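Local atomic coordinates of Myo-inositol dehydrogenase (Corynebacterium glutamicum, PDB entry 3EUW), a protein that probably oxidises myo-inositol at its 2-position with NAD+ as the cofactor, as a tetrameric member of the Gfo/Idh/MocA oxidoreductase family. Residues L31-D36 / D64-I69. Sequence-based numbering, arbitrary orientation.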
ATOM      1  N   LEU A  31       7.196 -38.535 -13.962  1.00 26.68           N
ATOM      2  CA  LEU A  31       8.392 -38.319 -14.771  1.00 26.36           C
ATOM      3  C   LEU A  31       9.114 -39.663 -14.911  1.00 27.92           C
ATOM      4  O   LEU A  31       9.577 -40.226 -13.921  1.00 27.94           O
ATOM      5  CB  LEU A  31       9.302 -37.303 -14.080  1.00 24.46           C
ATOM      6  CG  LEU A  31      10.626 -36.997 -14.781  1.00 26.81           C
ATOM      7  CD1 LEU A  31      10.351 -36.454 -16.172  1.00 24.80           C
ATOM      8  CD2 LEU A  31      11.427 -35.996 -13.960  1.00 25.12           C
ATOM      9  N   VAL A  32       9.218 -40.177 -16.132  1.00 28.41           N
ATOM     10  CA  VAL A  32       9.863 -41.467 -16.328  1.00 29.30           C
ATOM     11  C   VAL A  32      11.230 -41.424 -16.980  1.00 30.09           C
ATOM     12  O   VAL A  32      11.936 -42.426 -16.989  1.00 31.41           O
ATOM     13  CB  VAL A  32       8.970 -42.425 -17.142  1.00 30.19           C
ATOM     14  CG1 VAL A  32       7.668 -42.646 -16.412  1.00 29.60           C
ATOM     15  CG2 VAL A  32       8.722 -41.868 -18.534  1.00 30.30           C
ATOM     16  N   VAL A  33      11.612 -40.282 -17.532  1.00 29.43           N
ATOM     17  CA  VAL A  33      12.923 -40.190 -18.149  1.00 29.00           C
ATOM     18  C   VAL A  33      13.378 -38.752 -18.345  1.00 28.99           C
ATOM     19  O   VAL A  33      12.597 -37.890 -18.749  1.00 29.33           O
ATOM     20  CB  VAL A  33      12.962 -40.940 -19.509  1.00 29.29           C
ATOM     21  CG1 VAL A  33      12.073 -40.241 -20.523  1.00 30.73           C
ATOM     22  CG2 VAL A  33      14.395 -41.018 -20.021  1.00 27.32           C
ATOM     23  N   ILE A  34      14.651 -38.512 -18.032  1.00 28.08           N
ATOM     24  CA  ILE A  34      15.273 -37.201 -18.161  1.00 26.46           C
ATOM     25  C   ILE A  34      16.471 -37.327 -19.105  1.00 27.18           C
ATOM     26  O   ILE A  34      17.319 -38.194 -18.925  1.00 27.18           O
ATOM     27  CB  ILE A  34      15.784 -36.681 -16.802  1.00 27.42           C
ATOM     28  CG1 ILE A  34      14.625 -36.585 -15.810  1.00 27.12           C
ATOM     29  CG2 ILE A  34      16.448 -35.320 -16.979  1.00 26.04           C
ATOM     30  CD1 ILE A  34      15.012 -36.016 -14.472  1.00 24.88           C
ATOM     31  N   ALA A  35      16.530 -36.461 -20.110  1.00 26.74           N
ATOM     32  CA  ALA A  35      17.620 -36.484 -21.073  1.00 28.64           C
ATOM     33  C   ALA A  35      18.424 -35.181 -21.043  1.00 31.42           C
ATOM     34  O   ALA A  35      17.860 -34.084 -20.982  1.00 31.00           O
ATOM     35  CB  ALA A  35      17.073 -36.724 -22.476  1.00 26.74           C
ATOM     36  N   ASP A  36      19.745 -35.318 -21.086  1.00 31.57           N
ATOM     37  CA  ASP A  36      20.650 -34.179 -21.080  1.00 32.58           C
ATOM     38  C   ASP A  36      22.041 -34.688 -21.420  1.00 34.26           C
ATOM     39  O   ASP A  36      22.561 -35.574 -20.746  1.00 33.71           O
ATOM     40  CB  ASP A  36      20.680 -33.518 -19.704  1.00 32.33           C
ATOM     41  CG  ASP A  36      21.262 -32.119 -19.747  1.00 33.96           C
ATOM     42  OD1 ASP A  36      22.395 -31.953 -20.253  1.00 33.91           O
ATOM     43  OD2 ASP A  36      20.580 -31.183 -19.276  1.00 33.30           O
ATOM     44  N   ASP A  64       8.109 -46.441 -25.640  1.00 24.08           N
ATOM     45  CA  ASP A  64       6.810 -46.452 -26.306  1.00 23.30           C
ATOM     46  C   ASP A  64       5.689 -46.113 -25.333  1.00 22.75           C
ATOM     47  O   ASP A  64       4.518 -46.340 -25.624  1.00 24.56           O
ATOM     48  CB  ASP A  64       6.553 -47.823 -26.969  1.00 23.05           C
ATOM     49  CG  ASP A  64       6.384 -48.960 -25.962  1.00 22.43           C
ATOM     50  OD1 ASP A  64       6.717 -48.801 -24.771  1.00 23.87           O
ATOM     51  OD2 ASP A  64       5.917 -50.038 -26.380  1.00 27.00           O
ATOM     52  N   ASP A  65       6.059 -45.549 -24.187  1.00 23.42           N
ATOM     53  CA  ASP A  65       5.098 -45.182 -23.147  1.00 21.76           C
ATOM     54  C   ASP A  65       5.011 -43.678 -22.871  1.00 22.42           C
ATOM     55  O   ASP A  65       4.325 -43.265 -21.943  1.00 21.96           O
ATOM     56  CB  ASP A  65       5.476 -45.879 -21.843  1.00 20.00           C
ATOM     57  CG  ASP A  65       6.811 -45.397 -21.301  1.00 19.82           C
ATOM     58  OD1 ASP A  65       7.649 -44.959 -22.106  1.00 22.01           O
ATOM     59  OD2 ASP A  65       7.035 -45.465 -20.080  1.00 18.79           O
ATOM     60  N   ILE A  66       5.706 -42.861 -23.655  1.00 24.15           N
ATOM     61  CA  ILE A  66       5.690 -41.415 -23.435  1.00 23.54           C
ATOM     62  C   ILE A  66       4.377 -40.742 -23.817  1.00 22.19           C
ATOM     63  O   ILE A  66       4.031 -40.673 -24.995  1.00 22.46           O
ATOM     64  CB  ILE A  66       6.817 -40.711 -24.216  1.00 24.67           C
ATOM     65  CG1 ILE A  66       8.137 -41.445 -24.003  1.00 25.35           C
ATOM     66  CG2 ILE A  66       6.956 -39.269 -23.736  1.00 25.06           C
ATOM     67  CD1 ILE A  66       8.523 -41.604 -22.550  1.00 24.39           C
ATOM     68  N   ASP A  67       3.664 -40.230 -22.813  1.00 21.74           N
ATOM     69  CA  ASP A  67       2.388 -39.539 -23.036  1.00 21.72           C
ATOM     70  C   ASP A  67       2.604 -38.062 -23.355  1.00 21.55           C
ATOM     71  O   ASP A  67       1.783 -37.429 -24.014  1.00 21.12           O
ATOM     72  CB  ASP A  67       1.504 -39.620 -21.791  1.00 21.92           C
ATOM     73  CG  ASP A  67       0.902 -40.984 -21.588  1.00 21.89           C
ATOM     74  OD1 ASP A  67       0.216 -41.480 -22.501  1.00 25.10           O
ATOM     75  OD2 ASP A  67       1.111 -41.554 -20.503  1.00 20.15           O
ATOM     76  N   GLY A  68       3.707 -37.514 -22.864  1.00 21.24           N
ATOM     77  CA  GLY A  68       3.981 -36.112 -23.099  1.00 21.91           C
ATOM     78  C   GLY A  68       5.420 -35.727 -22.848  1.00 20.56           C
ATOM     79  O   GLY A  68       6.117 -36.340 -22.038  1.00 20.69           O
ATOM     80  N   ILE A  69       5.858 -34.693 -23.550  1.00 20.39           N
ATOM     81  CA  ILE A  69       7.225 -34.212 -23.421  1.00 22.83           C
ATOM     82  C   ILE A  69       7.321 -32.742 -23.009  1.00 22.04           C
ATOM     83  O   ILE A  69       6.504 -31.924 -23.414  1.00 21.65           O
ATOM     84  CB  ILE A  69       7.957 -34.415 -24.745  1.00 23.84           C
ATOM     85  CG1 ILE A  69       8.309 -35.893 -24.889  1.00 24.40           C
ATOM     86  CG2 ILE A  69       9.163 -33.512 -24.840  1.00 25.44           C
ATOM     87  CD1 ILE A  69       8.932 -36.243 -26.214  1.00 27.74           C
TER
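Ile66 reaches two successive valines of strand 29-35 with a single atom, its terminal methyl: CD1 lies 4.0 Å from CG2 of Val32 and 4.3 Å from CG1 of Val33. No hydrogen bond crosses the contact, and its closest approach is between methyl groups. Isoleucine suits the spot because its ethyl arm is one carbon longer than valine's branches and can span the gap, the CA atoms of Val32 and Ile66 being 8.2 Å apart. With CG1 of Ile66 set beside the backbone N (chi1 -48°) and the chain bent again at chi2 -55°, the ethyl arm brings CD1 to the valines. Val32 answers with CG2, held between its own N and carbonyl carbon, and the two side chains pass each other running in opposite directions. In the parallel sheet of the Rossmann-type domain, strand 5-10 lies between strands 29-35 and 68-71; here the loop leading into 68-71 meets the strand two places away. Val32 and Val33 break the strict alternation of a strand, both starting their side chains, at CB, toward this loop, and the psi of Val32, -12°, far from the extended value, is consistent with a local kink. Branched valines give such a strand compact, rigid methyl surfaces. Asp65 borders the apolar patch, its OD2 4.3 Å from CG2 of Val32, a loose approach; the main polar partner of that carboxylate is Arg63, through a salt bridge from OD2 to NH2.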